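Local coordinates for putative immunoglobulin-blocking virulence protein (Mycoplasma mycoides subsp. capri, PDB 7ADK) that probably binds host antibodies as the mycoplasma surface protein MIB and, with its partner MIP, promotes dissociation of antibody from antigen, at residues Gly395-Leu401 and Gly416-Asp422; Ile436-Gln440 and Ile466-Pro471; Gln475-Phe481 and Ile499-Tyr505. All blocks are in the same frame, centred on the assembly; numbering follows the deposited sequence.

Contact 1: residues Gly395-Leu401 and Gly416-Asp422; sequences GIRFSKL and GLVLDLD
Strands 396-401 and 416-422 run antiparallel at 154°, their axes 4.7 Å apart at closest approach. Hydrogen-bonded pairs are Arg-397/Asp-420, Ser-399/Val-418 and Leu-401/Gly-416. Ile-396/Leu-421, Phe-398/Leu-419 and Lys-400/Leu-417 are non-hydrogen-bonded pairs. Each hydrogen-bonded pair makes two backbone bonds: Arg-397 N to Asp-420 O and Asp-420 N to Arg-397 O are both 2.9 Å. Gly-395, at positive phi, adds one more, from Asp-422 N to Gly-395 O (3.0 Å). The strands belong to a beta hairpin within a mixed sheet. On one face Ile-396, Phe-398 and Leu-421 pack against helix 426-442. Their neighbour Leu-419 (chi1 t, chi2 p) sets CD1 over the ring of Phe-398 (chi1 m), a CH-pi contact 3.9 Å from the centroid. Ile-396 CG1 meets Leu-421 CD2 at 3.9 Å. On the other face Arg-397 NH2 forms a salt bridge with Asp-420 OD2 (2.8 Å), while Arg-397 NH1 pairs with Asp-379 of strand 375-379. Further along this face, Leu-401 CD1 lies 4.1 Å from Val-418 CG2.

Contact 2: residues Ile436-Gln440 and Ile466-Pro471; sequences IEKLQ and ILGALP
Ile-436, Ala-469 and Gln-440 carry most of this contact. Ile-436 and Gln-440 stand one turn apart on helix 426-442, and both point their CA-to-CB bonds toward 466-471. Ala-469 lies in the turn at the C-terminal side of helix 464-467, where Ala-469 N bonds to Ile-466 O at 3.0 Å. At Leu-470 and Pro-471 the chain becomes extended, with psi near 155°. The nearest CA pairs are Ile-436 with Leu-470 (6.3 Å), Glu-437 with Ala-469 (6.8 Å) and Gln-440 with Pro-471 (7.6 Å).

Ile-436 (chi1 m, chi2 t) makes the apolar part. Its CD1 is 3.7 Å from Leu-470 CD2 and 3.9 Å from Ile-466 CG2. Its CG2 is 4.2 Å from Ala-469 CB. Gln-440 (chi1 m, chi2 t) makes the polar part. Its NE2 donates to Ala-469 O at 2.8 Å and also to Ile-436 O, in its own helix, at 2.9 Å. The amide thus bridges the helix and the turn. Gln-440 OE1 lies 3.7 Å from Pro-471 CG.

The contact joins two successive beta-alpha-beta crossovers. Helix 426-442 links parallel strands 415-422 and 448-454, and helix 464-467 links 448-454 and 473-481. Tyr-449 of strand 448-454 touches Leu-470 and Pro-471, and Ile-466 also packs on Tyr-429 and Ser-432 of helix 426-442.

Contact 3: residues Gln475-Phe481 and Ile499-Tyr505; sequences QQLELFF and IKELSLY
Tyr-505 (chi1 m) lies beside Phe-480 (chi1 m), with Tyr-505 CD2 3.4 Å from Phe-480 CE2. The ring planes are near parallel, at 29°, but slid apart, with centroids 5.1 Å apart, so the rings barely overlap. The edge of the Tyr-505 ring also meets Glu-478, with Tyr-505 CE2 4.0 Å from Glu-478 CD.

Strands 476-481 and 502-505 run parallel at 8°, axes 4.9 Å apart at closest approach. Strand 473-481 lies in the mixed sheet between its parallel neighbours 448-454 and 502-506. Glu-478 pairs with Ser-503, Leu-479 with Leu-504 and Phe-480 with Tyr-505. The backbone bonds alternate. Ser-503 N reaches Leu-477 O at 3.0 Å. Leu-479 N reaches Ser-503 O, and Tyr-505 N reaches Leu-479 O, each at 3.0 Å. Phe-481 N reaches Tyr-505 O at 2.9 Å.

The opposite face is apolar here. Leu-477 CD2 meets Leu-502 CD1 at 3.9 Å, and Leu-479 CD1 meets Leu-504 CD2 at 4.2 Å. Phe-481 CE2 lies 4.3 Å from Leu-504 CD2. At the N-terminal end of the two segments, Ile-499 CB approaches Gln-475 OE1 at 3.5 Å.

On the Glu-478 and Tyr-505 face, Glu-478 OE1 forms a salt bridge with Arg-450, Tyr-505 OH hydrogen-bonds to Asp-532, and Ser-503 OG donates to Glu-501 OE1 at 2.6 Å. These polar groups can thus be buried, each met by a partner.

In the fold
The three contacts follow one another in series along the chain, each closing before the next opens. Their centres form a compact triangle, 14 to 15 Å on a side. Contacts 1 and 3 belong to one mixed sheet. Strand 448-454 joins them, parallel to both 415-422 and 473-481, and they do not touch directly. Contact 2 touches both: Ile-436 and Leu-439 pack on Leu-421 and Phe-398 of contact 1, and Leu-467 and Leu-470 pack on Leu-479 and Leu-477 of contact 3. In the sheet the antiparallel hairpin leads into parallel strands, and 375-379 and 547-548 pair antiparallel at the two ends. Helices 426-442 and 464-467 cover one face over a shared apolar core.

Contact 1: residues Gly395-Leu401 and Gly416-Asp422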
loop_
_atom_site.group_PDB
_atom_site.type_symbol
_atom_site.label_atom_id
_atom_site.label_comp_id
_atom_site.label_asym_id
_atom_site.label_seq_id
_atom_site.Cartn_x
_atom_site.Cartn_y
_atom_site.Cartn_z
ATOM N N GLY A 395 7.949 26.705 14.781
ATOM C CA GLY A 395 8.374 26.099 13.512
ATOM C C GLY A 395 8.977 27.064 12.488
ATOM O O GLY A 395 9.119 26.723 11.317
ATOM N N ILE A 396 9.287 28.281 12.930
ATOM C CA ILE A 396 10.003 29.335 12.209
ATOM C C ILE A 396 11.430 29.357 12.765
ATOM O O ILE A 396 11.593 29.416 13.979
ATOM C CB ILE A 396 9.289 30.693 12.437
ATOM C CG1 ILE A 396 7.904 30.765 11.775
ATOM C CG2 ILE A 396 10.128 31.880 11.958
ATOM C CD1 ILE A 396 6.947 31.728 12.432
ATOM N N ARG A 397 12.460 29.329 11.917
ATOM C CA ARG A 397 13.880 29.471 12.297
ATOM C C ARG A 397 14.655 30.382 11.352
ATOM O O ARG A 397 14.414 30.370 10.150
ATOM C CB ARG A 397 14.566 28.110 12.338
ATOM C CG ARG A 397 14.369 27.330 13.631
ATOM C CD ARG A 397 15.224 26.066 13.610
ATOM N NE ARG A 397 16.658 26.399 13.574
ATOM C CZ ARG A 397 17.542 26.148 12.631
ATOM N NH1 ARG A 397 18.737 26.612 12.790
ATOM N NH2 ARG A 397 17.285 25.488 11.545
ATOM N N PHE A 398 15.641 31.104 11.872
ATOM C CA PHE A 398 16.633 31.842 11.089
ATOM C C PHE A 398 18.037 31.319 11.407
ATOM O O PHE A 398 18.422 31.220 12.570
ATOM C CB PHE A 398 16.539 33.346 11.359
ATOM C CG PHE A 398 15.271 34.034 10.901
ATOM C CD1 PHE A 398 14.087 33.906 11.641
ATOM C CD2 PHE A 398 15.280 34.838 9.747
ATOM C CE1 PHE A 398 12.924 34.576 11.229
ATOM C CE2 PHE A 398 14.123 35.523 9.350
ATOM C CZ PHE A 398 12.944 35.394 10.096
ATOM N N SER A 399 18.834 31.023 10.389
ATOM C CA SER A 399 20.228 30.608 10.541
ATOM C C SER A 399 21.136 31.382 9.598
ATOM O O SER A 399 20.738 31.787 8.519
ATOM C CB SER A 399 20.383 29.097 10.408
ATOM O OG SER A 399 19.991 28.590 9.198
ATOM N N LYS A 400 22.371 31.611 10.019
ATOM C CA LYS A 400 23.419 32.314 9.277
ATOM C C LYS A 400 24.401 31.278 8.738
ATOM O O LYS A 400 24.873 30.446 9.497
ATOM C CB LYS A 400 24.093 33.309 10.237
ATOM C CG LYS A 400 25.107 34.263 9.584
ATOM C CD LYS A 400 24.505 35.415 8.768
ATOM C CE LYS A 400 23.657 36.387 9.600
ATOM N NZ LYS A 400 24.434 37.112 10.617
ATOM N N LEU A 401 24.720 31.325 7.456
ATOM C CA LEU A 401 25.849 30.611 6.861
ATOM C C LEU A 401 26.988 31.599 6.608
ATOM O O LEU A 401 26.733 32.669 6.071
ATOM C CB LEU A 401 25.421 29.956 5.541
ATOM C CG LEU A 401 25.004 28.489 5.671
ATOM C CD1 LEU A 401 23.711 28.290 6.442
ATOM C CD2 LEU A 401 24.811 27.896 4.293
ATOM N N GLY A 416 25.294 34.510 4.362
ATOM C CA GLY A 416 23.886 34.583 4.003
ATOM C C GLY A 416 22.958 34.186 5.136
ATOM O O GLY A 416 23.199 33.210 5.842
ATOM N N LEU A 417 21.895 34.960 5.309
ATOM C CA LEU A 417 20.780 34.654 6.192
ATOM C C LEU A 417 19.823 33.680 5.502
ATOM O O LEU A 417 19.459 33.859 4.343
ATOM C CB LEU A 417 20.118 35.976 6.592
ATOM C CG LEU A 417 19.035 35.897 7.668
ATOM C CD1 LEU A 417 19.546 35.328 8.978
ATOM C CD2 LEU A 417 18.526 37.300 7.932
ATOM N N VAL A 418 19.405 32.642 6.211
ATOM C CA VAL A 418 18.561 31.553 5.725
ATOM C C VAL A 418 17.315 31.459 6.594
ATOM O O VAL A 418 17.429 31.437 7.815
ATOM C CB VAL A 418 19.351 30.229 5.707
ATOM C CG1 VAL A 418 18.504 29.048 5.229
ATOM C CG2 VAL A 418 20.602 30.362 4.833
ATOM N N LEU A 419 16.132 31.417 5.982
ATOM C CA LEU A 419 14.847 31.265 6.651
ATOM C C LEU A 419 14.316 29.841 6.440
ATOM O O LEU A 419 14.120 29.411 5.307
ATOM C CB LEU A 419 13.911 32.363 6.129
ATOM C CG LEU A 419 12.458 32.316 6.617
ATOM C CD1 LEU A 419 12.344 32.178 8.128
ATOM C CD2 LEU A 419 11.742 33.583 6.224
ATOM N N ASP A 420 14.069 29.142 7.546
ATOM C CA ASP A 420 13.553 27.775 7.674
ATOM C C ASP A 420 12.099 27.848 8.167
ATOM O O ASP A 420 11.819 28.355 9.254
ATOM C CB ASP A 420 14.533 27.015 8.598
ATOM C CG ASP A 420 14.075 25.727 9.311
ATOM O OD1 ASP A 420 12.969 25.209 9.058
ATOM O OD2 ASP A 420 14.866 25.198 10.126
ATOM N N LEU A 421 11.149 27.389 7.343
ATOM C CA LEU A 421 9.713 27.315 7.638
ATOM C C LEU A 421 9.238 25.859 7.580
ATOM O O LEU A 421 9.040 25.307 6.495
ATOM C CB LEU A 421 8.931 28.178 6.629
ATOM C CG LEU A 421 9.037 29.689 6.873
ATOM C CD1 LEU A 421 8.684 30.470 5.618
ATOM C CD2 LEU A 421 8.089 30.134 7.971
ATOM N N ASP A 422 9.009 25.244 8.739
ATOM C CA ASP A 422 8.406 23.915 8.836
ATOM C C ASP A 422 6.884 24.014 8.731
ATOM O O ASP A 422 6.181 24.142 9.729
ATOM C CB ASP A 422 8.838 23.210 10.128
ATOM C CG ASP A 422 8.174 21.836 10.298
ATOM O OD1 ASP A 422 7.631 21.274 9.315
ATOM O OD2 ASP A 422 8.190 21.302 11.426
#

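Contact 2: residues Ile436-Gln440 and Ile466-Pro471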
loop_
_atom_site.group_PDB
_atom_site.type_symbol
_atom_site.label_atom_id
_atom_site.label_comp_id
_atom_site.label_asym_id
_atom_site.label_seq_id
_atom_site.Cartn_x
_atom_site.Cartn_y
_atom_site.Cartn_z
ATOM N N ILE A 436 7.147 36.446 5.605
ATOM C CA ILE A 436 7.815 36.681 4.330
ATOM C C ILE A 436 7.624 38.133 3.875
ATOM O O ILE A 436 8.552 38.720 3.333
ATOM C CB ILE A 436 7.326 35.635 3.302
ATOM C CG1 ILE A 436 7.988 34.273 3.581
ATOM C CG2 ILE A 436 7.600 36.074 1.868
ATOM C CD1 ILE A 436 7.310 33.076 2.926
ATOM N N GLU A 437 6.461 38.746 4.108
ATOM C CA GLU A 437 6.237 40.164 3.804
ATOM C C GLU A 437 6.806 41.139 4.850
ATOM O O GLU A 437 7.380 42.156 4.462
ATOM C CB GLU A 437 4.749 40.433 3.556
ATOM C CG GLU A 437 4.238 39.885 2.212
ATOM C CD GLU A 437 4.800 40.600 0.966
ATOM O OE1 GLU A 437 4.481 40.182 -0.170
ATOM O OE2 GLU A 437 5.580 41.575 1.085
ATOM N N LYS A 438 6.729 40.855 6.159
ATOM C CA LYS A 438 7.334 41.721 7.182
ATOM C C LYS A 438 8.858 41.788 7.054
ATOM O O LYS A 438 9.404 42.881 7.135
ATOM C CB LYS A 438 6.844 41.376 8.599
ATOM C CG LYS A 438 5.545 42.132 8.911
ATOM C CD LYS A 438 5.043 42.030 10.350
ATOM C CE LYS A 438 4.142 40.835 10.609
ATOM N NZ LYS A 438 3.440 40.918 11.895
ATOM N N LEU A 439 9.537 40.687 6.733
ATOM C CA LEU A 439 10.971 40.720 6.430
ATOM C C LEU A 439 11.261 41.552 5.160
ATOM O O LEU A 439 12.241 42.292 5.134
ATOM C CB LEU A 439 11.534 39.291 6.340
ATOM C CG LEU A 439 11.968 38.599 7.649
ATOM C CD1 LEU A 439 13.187 39.249 8.262
ATOM C CD2 LEU A 439 10.909 38.561 8.720
ATOM N N GLN A 440 10.408 41.512 4.135
ATOM C CA GLN A 440 10.618 42.309 2.921
ATOM C C GLN A 440 10.473 43.823 3.133
ATOM O O GLN A 440 11.369 44.565 2.733
ATOM C CB GLN A 440 9.693 41.838 1.799
ATOM C CG GLN A 440 10.248 40.589 1.119
ATOM C CD GLN A 440 9.249 40.026 0.132
ATOM O OE1 GLN A 440 9.192 40.355 -0.972
ATOM N NE2 GLN A 440 8.433 39.164 0.493
ATOM N N ILE A 466 1.781 31.804 -0.842
ATOM C CA ILE A 466 3.036 31.898 -0.082
ATOM C C ILE A 466 4.229 32.063 -1.027
ATOM O O ILE A 466 5.011 32.999 -0.887
ATOM C CB ILE A 466 3.193 30.659 0.837
ATOM C CG1 ILE A 466 2.083 30.607 1.904
ATOM C CG2 ILE A 466 4.559 30.659 1.531
ATOM C CD1 ILE A 466 1.898 29.242 2.538
ATOM N N LEU A 467 4.358 31.176 -2.014
ATOM C CA LEU A 467 5.394 31.266 -3.042
ATOM C C LEU A 467 5.268 32.557 -3.859
ATOM O O LEU A 467 6.279 33.159 -4.190
ATOM C CB LEU A 467 5.339 30.011 -3.931
ATOM C CG LEU A 467 6.327 28.881 -3.584
ATOM C CD1 LEU A 467 6.419 28.556 -2.099
ATOM C CD2 LEU A 467 5.910 27.612 -4.307
ATOM N N GLY A 468 4.051 33.039 -4.113
ATOM C CA GLY A 468 3.800 34.334 -4.746
ATOM C C GLY A 468 4.113 35.562 -3.885
ATOM O O GLY A 468 4.210 36.656 -4.428
ATOM N N ALA A 469 4.241 35.415 -2.565
ATOM C CA ALA A 469 4.626 36.494 -1.650
ATOM C C ALA A 469 6.144 36.680 -1.515
ATOM O O ALA A 469 6.594 37.742 -1.091
ATOM C CB ALA A 469 4.007 36.212 -0.288
ATOM N N LEU A 470 6.941 35.663 -1.848
ATOM C CA LEU A 470 8.405 35.719 -1.868
ATOM C C LEU A 470 8.908 36.783 -2.865
ATOM O O LEU A 470 8.184 37.122 -3.801
ATOM C CB LEU A 470 8.971 34.328 -2.209
ATOM C CG LEU A 470 8.794 33.251 -1.130
ATOM C CD1 LEU A 470 9.196 31.897 -1.687
ATOM C CD2 LEU A 470 9.687 33.532 0.064
ATOM N N PRO A 471 10.126 37.328 -2.697
ATOM C CA PRO A 471 10.676 38.344 -3.598
ATOM C C PRO A 471 10.674 37.949 -5.082
ATOM O O PRO A 471 10.769 36.777 -5.427
ATOM C CB PRO A 471 12.098 38.595 -3.112
ATOM C CG PRO A 471 12.081 38.183 -1.649
ATOM C CD PRO A 471 11.042 37.073 -1.600
#

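Contact 3: residues Gln475-Phe481 and Ile499-Tyr505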
loop_
_atom_site.group_PDB
_atom_site.type_symbol
_atom_site.label_atom_id
_atom_site.label_comp_id
_atom_site.label_asym_id
_atom_site.label_seq_id
_atom_site.Cartn_x
_atom_site.Cartn_y
_atom_site.Cartn_z
ATOM N N GLN A 475 17.945 34.362 -4.296
ATOM C CA GLN A 475 19.180 33.586 -4.424
ATOM C C GLN A 475 18.906 32.068 -4.484
ATOM O O GLN A 475 19.183 31.437 -5.499
ATOM C CB GLN A 475 20.156 33.964 -3.306
ATOM C CG GLN A 475 20.883 35.295 -3.493
ATOM C CD GLN A 475 21.999 35.277 -4.531
ATOM O OE1 GLN A 475 22.280 34.294 -5.199
ATOM N NE2 GLN A 475 22.706 36.366 -4.669
ATOM N N GLN A 476 18.308 31.491 -3.438
ATOM C CA GLN A 476 17.979 30.068 -3.322
ATOM C C GLN A 476 16.554 29.835 -2.820
ATOM O O GLN A 476 16.065 30.550 -1.947
ATOM C CB GLN A 476 19.033 29.392 -2.436
ATOM C CG GLN A 476 18.656 28.061 -1.800
ATOM C CD GLN A 476 19.863 27.329 -1.227
ATOM O OE1 GLN A 476 20.773 26.918 -1.916
ATOM N NE2 GLN A 476 19.940 27.154 0.060
ATOM N N LEU A 477 15.907 28.792 -3.340
ATOM C CA LEU A 477 14.662 28.243 -2.822
ATOM C C LEU A 477 14.803 26.729 -2.682
ATOM O O LEU A 477 14.977 26.052 -3.689
ATOM C CB LEU A 477 13.520 28.653 -3.768
ATOM C CG LEU A 477 12.124 28.223 -3.305
ATOM C CD1 LEU A 477 11.690 28.947 -2.037
ATOM C CD2 LEU A 477 11.113 28.519 -4.390
ATOM N N GLU A 478 14.716 26.193 -1.468
ATOM C CA GLU A 478 14.623 24.751 -1.225
ATOM C C GLU A 478 13.183 24.411 -0.837
ATOM O O GLU A 478 12.666 24.909 0.162
ATOM C CB GLU A 478 15.599 24.274 -0.130
ATOM C CG GLU A 478 17.088 24.437 -0.463
ATOM C CD GLU A 478 18.068 23.993 0.644
ATOM O OE1 GLU A 478 17.641 23.424 1.665
ATOM O OE2 GLU A 478 19.293 24.191 0.506
ATOM N N LEU A 479 12.529 23.553 -1.616
ATOM C CA LEU A 479 11.187 23.048 -1.347
ATOM C C LEU A 479 11.286 21.560 -1.034
ATOM O O LEU A 479 11.746 20.800 -1.881
ATOM C CB LEU A 479 10.279 23.289 -2.567
ATOM C CG LEU A 479 10.147 24.738 -3.056
ATOM C CD1 LEU A 479 9.238 24.801 -4.277
ATOM C CD2 LEU A 479 9.587 25.667 -1.996
ATOM N N PHE A 480 10.864 21.143 0.159
ATOM C CA PHE A 480 10.816 19.738 0.557
ATOM C C PHE A 480 9.376 19.224 0.524
ATOM O O PHE A 480 8.614 19.416 1.475
ATOM C CB PHE A 480 11.454 19.531 1.931
ATOM C CG PHE A 480 12.893 19.968 2.043
ATOM C CD1 PHE A 480 13.230 21.323 2.224
ATOM C CD2 PHE A 480 13.907 19.003 1.950
ATOM C CE1 PHE A 480 14.573 21.717 2.265
ATOM C CE2 PHE A 480 15.249 19.401 1.987
ATOM C CZ PHE A 480 15.578 20.752 2.128
ATOM N N PHE A 481 8.996 18.596 -0.583
ATOM C CA PHE A 481 7.668 18.042 -0.798
ATOM C C PHE A 481 7.493 16.683 -0.128
ATOM O O PHE A 481 8.397 15.852 -0.118
ATOM C CB PHE A 481 7.399 17.938 -2.291
ATOM C CG PHE A 481 7.257 19.260 -3.005
ATOM C CD1 PHE A 481 6.050 19.971 -2.938
ATOM C CD2 PHE A 481 8.313 19.764 -3.775
ATOM C CE1 PHE A 481 5.891 21.167 -3.649
ATOM C CE2 PHE A 481 8.156 20.962 -4.479
ATOM C CZ PHE A 481 6.942 21.655 -4.435
ATOM N N ILE A 499 18.484 32.737 -8.677
ATOM C CA ILE A 499 19.888 33.022 -9.030
ATOM C C ILE A 499 20.727 31.739 -8.954
ATOM O O ILE A 499 21.509 31.506 -8.038
ATOM C CB ILE A 499 20.482 34.198 -8.202
ATOM C CG1 ILE A 499 19.613 35.483 -8.231
ATOM C CG2 ILE A 499 21.895 34.563 -8.700
ATOM C CD1 ILE A 499 19.849 36.472 -7.082
ATOM N N LYS A 500 20.527 30.886 -9.955
ATOM C CA LYS A 500 21.158 29.584 -10.133
ATOM C C LYS A 500 20.839 28.552 -9.046
ATOM O O LYS A 500 21.654 27.670 -8.784
ATOM C CB LYS A 500 22.647 29.765 -10.423
ATOM N N GLU A 501 19.651 28.620 -8.428
ATOM C CA GLU A 501 19.222 27.586 -7.490
ATOM C C GLU A 501 17.707 27.477 -7.329
ATOM O O GLU A 501 17.034 28.361 -6.798
ATOM C CB GLU A 501 19.894 27.781 -6.133
ATOM C CG GLU A 501 19.511 26.735 -5.078
ATOM C CD GLU A 501 20.094 25.329 -5.240
ATOM O OE1 GLU A 501 19.655 24.416 -4.509
ATOM O OE2 GLU A 501 20.985 25.126 -6.079
ATOM N N LEU A 502 17.188 26.318 -7.700
ATOM C CA LEU A 502 15.950 25.757 -7.190
ATOM C C LEU A 502 16.235 24.314 -6.792
ATOM O O LEU A 502 16.712 23.538 -7.612
ATOM C CB LEU A 502 14.883 25.860 -8.282
ATOM C CG LEU A 502 13.532 25.232 -7.938
ATOM C CD1 LEU A 502 12.802 25.996 -6.857
ATOM C CD2 LEU A 502 12.684 25.254 -9.183
ATOM N N SER A 503 15.928 23.930 -5.564
ATOM C CA SER A 503 16.046 22.551 -5.108
ATOM C C SER A 503 14.675 21.943 -4.869
ATOM O O SER A 503 13.930 22.391 -4.005
ATOM C CB SER A 503 16.881 22.495 -3.856
ATOM O OG SER A 503 18.220 22.238 -4.137
ATOM N N LEU A 504 14.348 20.925 -5.660
ATOM C CA LEU A 504 13.114 20.156 -5.550
ATOM C C LEU A 504 13.457 18.839 -4.858
ATOM O O LEU A 504 14.051 17.957 -5.475
ATOM C CB LEU A 504 12.461 19.989 -6.938
ATOM C CG LEU A 504 12.200 21.289 -7.709
ATOM C CD1 LEU A 504 11.402 21.002 -8.964
ATOM C CD2 LEU A 504 11.426 22.313 -6.901
ATOM N N TYR A 505 13.131 18.737 -3.576
ATOM C CA TYR A 505 13.577 17.685 -2.661
ATOM C C TYR A 505 12.389 16.942 -2.048
ATOM O O TYR A 505 11.320 17.510 -1.871
ATOM C CB TYR A 505 14.422 18.289 -1.521
ATOM C CG TYR A 505 15.808 18.844 -1.807
ATOM C CD1 TYR A 505 16.749 18.103 -2.545
ATOM C CD2 TYR A 505 16.210 20.043 -1.195
ATOM C CE1 TYR A 505 18.078 18.551 -2.669
ATOM C CE2 TYR A 505 17.543 20.472 -1.277
ATOM C CZ TYR A 505 18.484 19.728 -2.014
ATOM O OH TYR A 505 19.774 20.140 -2.051
#